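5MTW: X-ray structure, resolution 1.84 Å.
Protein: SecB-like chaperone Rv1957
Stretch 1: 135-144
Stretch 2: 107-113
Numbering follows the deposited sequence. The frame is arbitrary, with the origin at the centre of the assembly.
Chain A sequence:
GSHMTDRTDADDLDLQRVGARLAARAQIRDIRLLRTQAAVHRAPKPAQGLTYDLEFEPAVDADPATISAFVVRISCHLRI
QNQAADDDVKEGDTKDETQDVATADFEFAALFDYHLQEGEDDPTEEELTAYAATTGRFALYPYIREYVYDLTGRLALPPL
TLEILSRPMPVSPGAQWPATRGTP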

ATOM      1  N   THR A 135      14.563  -6.224  18.134  1.00 24.22           N
ATOM      2  CA  THR A 135      14.637  -6.434  16.697  1.00 26.73           C
ATOM      3  C   THR A 135      13.229  -6.655  16.160  1.00 26.83           C
ATOM      4  O   THR A 135      12.877  -6.088  15.169  1.00 23.46           O
ATOM      5  CB  THR A 135      15.546  -7.610  16.336  1.00 33.50           C
ATOM      6  OG1 THR A 135      16.891  -7.352  16.807  1.00 37.59           O
ATOM      7  CG2 THR A 135      15.557  -7.823  14.865  1.00 35.57           C
ATOM      8  N   GLY A 136      12.440  -7.486  16.840  1.00 24.05           N
ATOM      9  CA  GLY A 136      11.069  -7.772  16.407  1.00 23.58           C
ATOM     10  C   GLY A 136      10.208  -6.550  16.205  1.00 22.35           C
ATOM     11  O   GLY A 136       9.632  -6.320  15.140  1.00 21.62           O
ATOM     12  N   ARG A 137      10.150  -5.736  17.242  1.00 22.34           N
ATOM     13  CA  ARG A 137       9.378  -4.520  17.284  1.00 22.29           C
ATOM     14  C   ARG A 137       9.782  -3.503  16.192  1.00 22.70           C
ATOM     15  O   ARG A 137       8.944  -2.834  15.518  1.00 21.21           O
ATOM     16  CB  ARG A 137       9.610  -3.853  18.667  1.00 28.36           C
ATOM     17  N   PHE A 138      11.088  -3.325  16.069  1.00 21.22           N
ATOM     18  CA  PHE A 138      11.577  -2.355  15.087  1.00 23.10           C
ATOM     19  C   PHE A 138      11.542  -2.842  13.617  1.00 23.92           C
ATOM     20  O   PHE A 138      11.575  -2.027  12.687  1.00 20.43           O
ATOM     21  CB  PHE A 138      12.957  -1.840  15.516  1.00 28.57           C
ATOM     22  CG  PHE A 138      12.845  -0.860  16.673  1.00 33.68           C
ATOM     23  CD1 PHE A 138      12.662   0.484  16.428  1.00 35.97           C
ATOM     24  CD2 PHE A 138      12.844  -1.296  17.989  1.00 37.19           C
ATOM     25  CE1 PHE A 138      12.528   1.389  17.477  1.00 40.73           C
ATOM     26  CE2 PHE A 138      12.700  -0.396  19.041  1.00 41.45           C
ATOM     27  CZ  PHE A 138      12.543   0.950  18.775  1.00 39.75           C
ATOM     28  N   ALA A 139      11.526  -4.154  13.414  1.00 18.92           N
ATOM     29  CA  ALA A 139      11.275  -4.696  12.075  1.00 19.84           C
ATOM     30  C   ALA A 139       9.820  -4.435  11.592  1.00 17.63           C
ATOM     31  O   ALA A 139       9.502  -4.217  10.375  1.00 19.40           O
ATOM     32  CB  ALA A 139      11.531  -6.189  12.104  1.00 17.81           C
ATOM     33  N   LEU A 140       8.931  -4.563  12.541  1.00 17.61           N
ATOM     34  CA  LEU A 140       7.490  -4.518  12.285  1.00 19.58           C
ATOM     35  C   LEU A 140       6.980  -3.073  12.225  1.00 18.44           C
ATOM     36  O   LEU A 140       6.028  -2.775  11.528  1.00 18.29           O
ATOM     37  CB  LEU A 140       6.705  -5.274  13.364  1.00 20.22           C
ATOM     38  CG  LEU A 140       6.631  -6.815  13.189  1.00 21.18           C
ATOM     39  CD1 LEU A 140       6.029  -7.499  14.427  1.00 23.41           C
ATOM     40  CD2 LEU A 140       5.791  -7.052  11.930  1.00 22.37           C
ATOM     41  N   TYR A 141       7.598  -2.166  12.972  1.00 17.74           N
ATOM     42  CA  TYR A 141       7.116  -0.817  13.040  1.00 16.95           C
ATOM     43  C   TYR A 141       6.883  -0.162  11.678  1.00 18.55           C
ATOM     44  O   TYR A 141       5.860   0.471  11.494  1.00 17.65           O
ATOM     45  CB  TYR A 141       7.987   0.089  13.973  1.00 18.30           C
ATOM     46  CG  TYR A 141       7.419   1.473  14.092  1.00 19.38           C
ATOM     47  CD1 TYR A 141       6.366   1.733  14.940  1.00 19.38           C
ATOM     48  CD2 TYR A 141       7.936   2.520  13.379  1.00 17.99           C
ATOM     49  CE1 TYR A 141       5.839   2.990  15.047  1.00 21.77           C
ATOM     50  CE2 TYR A 141       7.404   3.796  13.472  1.00 19.34           C
ATOM     51  CZ  TYR A 141       6.347   4.024  14.319  1.00 19.02           C
ATOM     52  OH  TYR A 141       5.824   5.238  14.567  1.00 19.96           O
ATOM     53  N   PRO A 142       7.804  -0.372  10.695  1.00 17.49           N
ATOM     54  CA  PRO A 142       7.550   0.321   9.397  1.00 15.82           C
ATOM     55  C   PRO A 142       6.289  -0.204   8.657  1.00 16.34           C
ATOM     56  O   PRO A 142       5.603   0.530   7.984  1.00 15.72           O
ATOM     57  CB  PRO A 142       8.826   0.034   8.603  1.00 17.80           C
ATOM     58  CG  PRO A 142       9.866  -0.084   9.639  1.00 15.87           C
ATOM     59  CD  PRO A 142       9.218  -0.728  10.850  1.00 17.84           C
ATOM     60  N   TYR A 143       5.925  -1.464   8.912  1.00 13.25           N
ATOM     61  CA  TYR A 143       4.767  -2.023   8.306  1.00 16.71           C
ATOM     62  C   TYR A 143       3.501  -1.499   8.929  1.00 16.88           C
ATOM     63  O   TYR A 143       2.413  -1.329   8.289  1.00 17.65           O
ATOM     64  CB  TYR A 143       4.749  -3.542   8.464  1.00 16.17           C
ATOM     65  CG  TYR A 143       5.828  -4.182   7.629  1.00 16.65           C
ATOM     66  CD1 TYR A 143       7.131  -4.262   8.114  1.00 17.58           C
ATOM     67  CD2 TYR A 143       5.551  -4.709   6.373  1.00 16.78           C
ATOM     68  CE1 TYR A 143       8.166  -4.844   7.357  1.00 18.25           C
ATOM     69  CE2 TYR A 143       6.566  -5.307   5.613  1.00 18.86           C
ATOM     70  CZ  TYR A 143       7.868  -5.377   6.107  1.00 21.77           C
ATOM     71  OH  TYR A 143       8.860  -6.003   5.331  1.00 26.90           O
ATOM     72  N   ILE A 144       3.652  -1.202  10.196  1.00 15.60           N
ATOM     73  CA  ILE A 144       2.552  -0.654  10.988  1.00 15.68           C
ATOM     74  C   ILE A 144       2.291   0.780  10.545  1.00 18.14           C
ATOM     75  O   ILE A 144       1.213   1.158  10.356  1.00 17.53           O
ATOM     76  CB  ILE A 144       2.805  -0.694  12.521  1.00 15.66           C
ATOM     77  CG1 ILE A 144       2.629  -2.140  13.051  1.00 18.71           C
ATOM     78  CG2 ILE A 144       1.847   0.241  13.246  1.00 14.88           C
ATOM     79  CD1 ILE A 144       3.288  -2.432  14.419  1.00 18.21           C
TER
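Stretch 2 (107-113) EFAALFD

An α-helix can pack on a β-strand without any hydrogen bond between them, and residues 107-113 and 135-144 of the SecB-like chaperone Rv1957 offer a compact example. Stretch 1 is a segment of a helix that begins before Thr135 and runs on past Ile144. Its regular turns are recorded by bonds from Ala139 N to Thr135 O (2.9 Å), Leu140 N to Gly136 O (3.2 Å) and Tyr141 N to Arg137 O (3.0 Å). The helix is then kinked. Pro142 has no amide hydrogen to give to the preceding turn, and Tyr143 N reaches Leu140 O at 2.9 Å, a residue nearer than the usual partner. Ile144 N restores the regular pattern with Leu140 O at 3.1 Å, adding a weak bond to Tyr141 O, also at 3.1 Å.

Stretch 2 is extended throughout, with phi between -101° and -145° and psi between 127° and 172°, and forms part of a longer strand. The strand crosses the helix obliquely, the two N-to-C directions making an angle of 131°, so that the chains run in broadly opposing senses without being antiparallel. Their axes approach to 8.9 Å, and the nearest pair of CA atoms, those of Leu140 and Ala110, is 6.9 Å apart. No hydrogen bond joins the two segments; the 349 Å² buried between them, both sides summed, comes from van der Waals packing.

The alternation of an extended chain determines which residues take part. Phe108, Ala110 and Phe112 direct their CA-to-CB bonds toward the helix, whereas Glu107 and Ala109 direct theirs away, and the carboxylate of Glu107 is hydrogen-bonded elsewhere in the structure. On the helix, Leu140 provides the largest contact area. Its CD2 lies 3.8 Å from Ala110 CB and 3.9 Å from Phe108 CB, and it also comes within 4.0 Å of the backbone atom Ala109 C. One methyl group thus touches three consecutive strand residues, and the small side chain at Ala110 accompanies the close approach of the two backbones here.

Toward the C-terminal end of the helical segment, Phe108 supplies the broadest strand surface. Tyr143 CB lies over one face of its ring, 4.2 Å from Phe108 CE1, and Tyr143 O is 3.7 Å from Phe108 CZ. The CA-to-CB bond of Tyr143 points toward the strand, but the end of its side chain leads away, leaving the base of the residue to make the contact. Ile144 approaches the same ring obliquely, its CG1 3.9 Å from Phe108 CD2. At the other end of the contact, Phe112 extends toward Gly136, where Gly136 CA stands 4.3 Å from Phe112 CZ; with no side chain on the glycine, the ring tip meets the helix backbone itself. The reversed order of these contacts, Gly136 with Phe112 and Tyr143 with Phe108, follows from the opposing chain directions.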

ATOM      1  N   GLU A 107      -3.359  -6.294  13.914  1.00 16.56           N
ATOM      2  CA  GLU A 107      -2.184  -6.946  14.410  1.00 19.29           C
ATOM      3  C   GLU A 107      -1.301  -7.536  13.293  1.00 19.72           C
ATOM      4  O   GLU A 107      -1.847  -8.116  12.361  1.00 17.98           O
ATOM      5  CB  GLU A 107      -2.627  -8.126  15.289  1.00 19.80           C
ATOM      6  CG  GLU A 107      -1.493  -8.789  16.020  1.00 23.55           C
ATOM      7  CD  GLU A 107      -1.986  -9.949  16.907  1.00 28.09           C
ATOM      8  OE1 GLU A 107      -3.100 -10.434  16.723  1.00 30.66           O
ATOM      9  OE2 GLU A 107      -1.239 -10.331  17.838  1.00 32.49           O
ATOM     10  N   PHE A 108      -0.020  -7.198  13.324  1.00 17.53           N
ATOM     11  CA  PHE A 108       0.960  -7.672  12.410  1.00 17.58           C
ATOM     12  C   PHE A 108       1.786  -8.811  13.050  1.00 18.43           C
ATOM     13  O   PHE A 108       1.975  -8.899  14.291  1.00 15.69           O
ATOM     14  CB  PHE A 108       1.884  -6.506  11.934  1.00 20.05           C
ATOM     15  CG  PHE A 108       1.301  -5.717  10.748  1.00 17.90           C
ATOM     16  CD1 PHE A 108       1.538  -6.138   9.447  1.00 18.18           C
ATOM     17  CD2 PHE A 108       0.483  -4.578  10.932  1.00 20.15           C
ATOM     18  CE1 PHE A 108       0.966  -5.460   8.333  1.00 17.71           C
ATOM     19  CE2 PHE A 108      -0.077  -3.906   9.849  1.00 22.05           C
ATOM     20  CZ  PHE A 108       0.229  -4.301   8.553  1.00 21.34           C
ATOM     21  N   ALA A 109       2.302  -9.673  12.183  1.00 16.93           N
ATOM     22  CA  ALA A 109       3.152 -10.741  12.559  1.00 16.07           C
ATOM     23  C   ALA A 109       4.369 -10.814  11.703  1.00 17.50           C
ATOM     24  O   ALA A 109       4.214 -10.640  10.502  1.00 17.26           O
ATOM     25  CB  ALA A 109       2.452 -12.032  12.322  1.00 15.98           C
ATOM     26  N   ALA A 110       5.502 -11.075  12.343  1.00 17.07           N
ATOM     27  CA  ALA A 110       6.779 -11.391  11.750  1.00 18.29           C
ATOM     28  C   ALA A 110       7.298 -12.841  12.136  1.00 19.73           C
ATOM     29  O   ALA A 110       7.351 -13.258  13.319  1.00 18.05           O
ATOM     30  CB  ALA A 110       7.809 -10.295  12.068  1.00 20.45           C
ATOM     31  N   LEU A 111       7.688 -13.573  11.107  1.00 18.92           N
ATOM     32  CA  LEU A 111       8.114 -14.990  11.208  1.00 17.11           C
ATOM     33  C   LEU A 111       9.666 -15.025  11.159  1.00 20.81           C
ATOM     34  O   LEU A 111      10.251 -14.414  10.292  1.00 16.30           O
ATOM     35  CB  LEU A 111       7.590 -15.764  10.016  1.00 18.77           C
ATOM     36  CG  LEU A 111       8.001 -17.266   9.915  1.00 21.30           C
ATOM     37  CD1 LEU A 111       7.582 -17.998  11.191  1.00 24.61           C
ATOM     38  CD2 LEU A 111       7.420 -17.939   8.691  1.00 22.57           C
ATOM     39  N   PHE A 112      10.287 -15.670  12.137  1.00 19.02           N
ATOM     40  CA  PHE A 112      11.704 -15.808  12.177  1.00 21.63           C
ATOM     41  C   PHE A 112      12.009 -17.274  12.362  1.00 27.11           C
ATOM     42  O   PHE A 112      11.208 -18.027  12.963  1.00 22.32           O
ATOM     43  CB  PHE A 112      12.315 -15.133  13.393  1.00 23.00           C
ATOM     44  CG  PHE A 112      12.102 -13.661  13.448  1.00 21.75           C
ATOM     45  CD1 PHE A 112      10.908 -13.166  13.909  1.00 22.47           C
ATOM     46  CD2 PHE A 112      13.097 -12.777  13.060  1.00 22.10           C
ATOM     47  CE1 PHE A 112      10.696 -11.806  14.003  1.00 24.12           C
ATOM     48  CE2 PHE A 112      12.917 -11.433  13.171  1.00 22.47           C
ATOM     49  CZ  PHE A 112      11.679 -10.921  13.605  1.00 23.17           C
ATOM     50  N   ASP A 113      13.179 -17.660  11.921  1.00 24.83           N
ATOM     51  CA  ASP A 113      13.678 -18.922  12.391  1.00 30.87           C
ATOM     52  C   ASP A 113      15.171 -18.785  12.797  1.00 31.78           C
ATOM     53  O   ASP A 113      15.791 -17.682  12.676  1.00 28.07           O
ATOM     54  CB  ASP A 113      13.296 -20.058  11.458  1.00 35.08           C
ATOM     55  CG  ASP A 113      13.766 -19.851  10.037  1.00 43.00           C
ATOM     56  OD1 ASP A 113      14.845 -19.273   9.851  1.00 43.32           O
ATOM     57  OD2 ASP A 113      13.043 -20.311   9.112  1.00 44.70           O
TER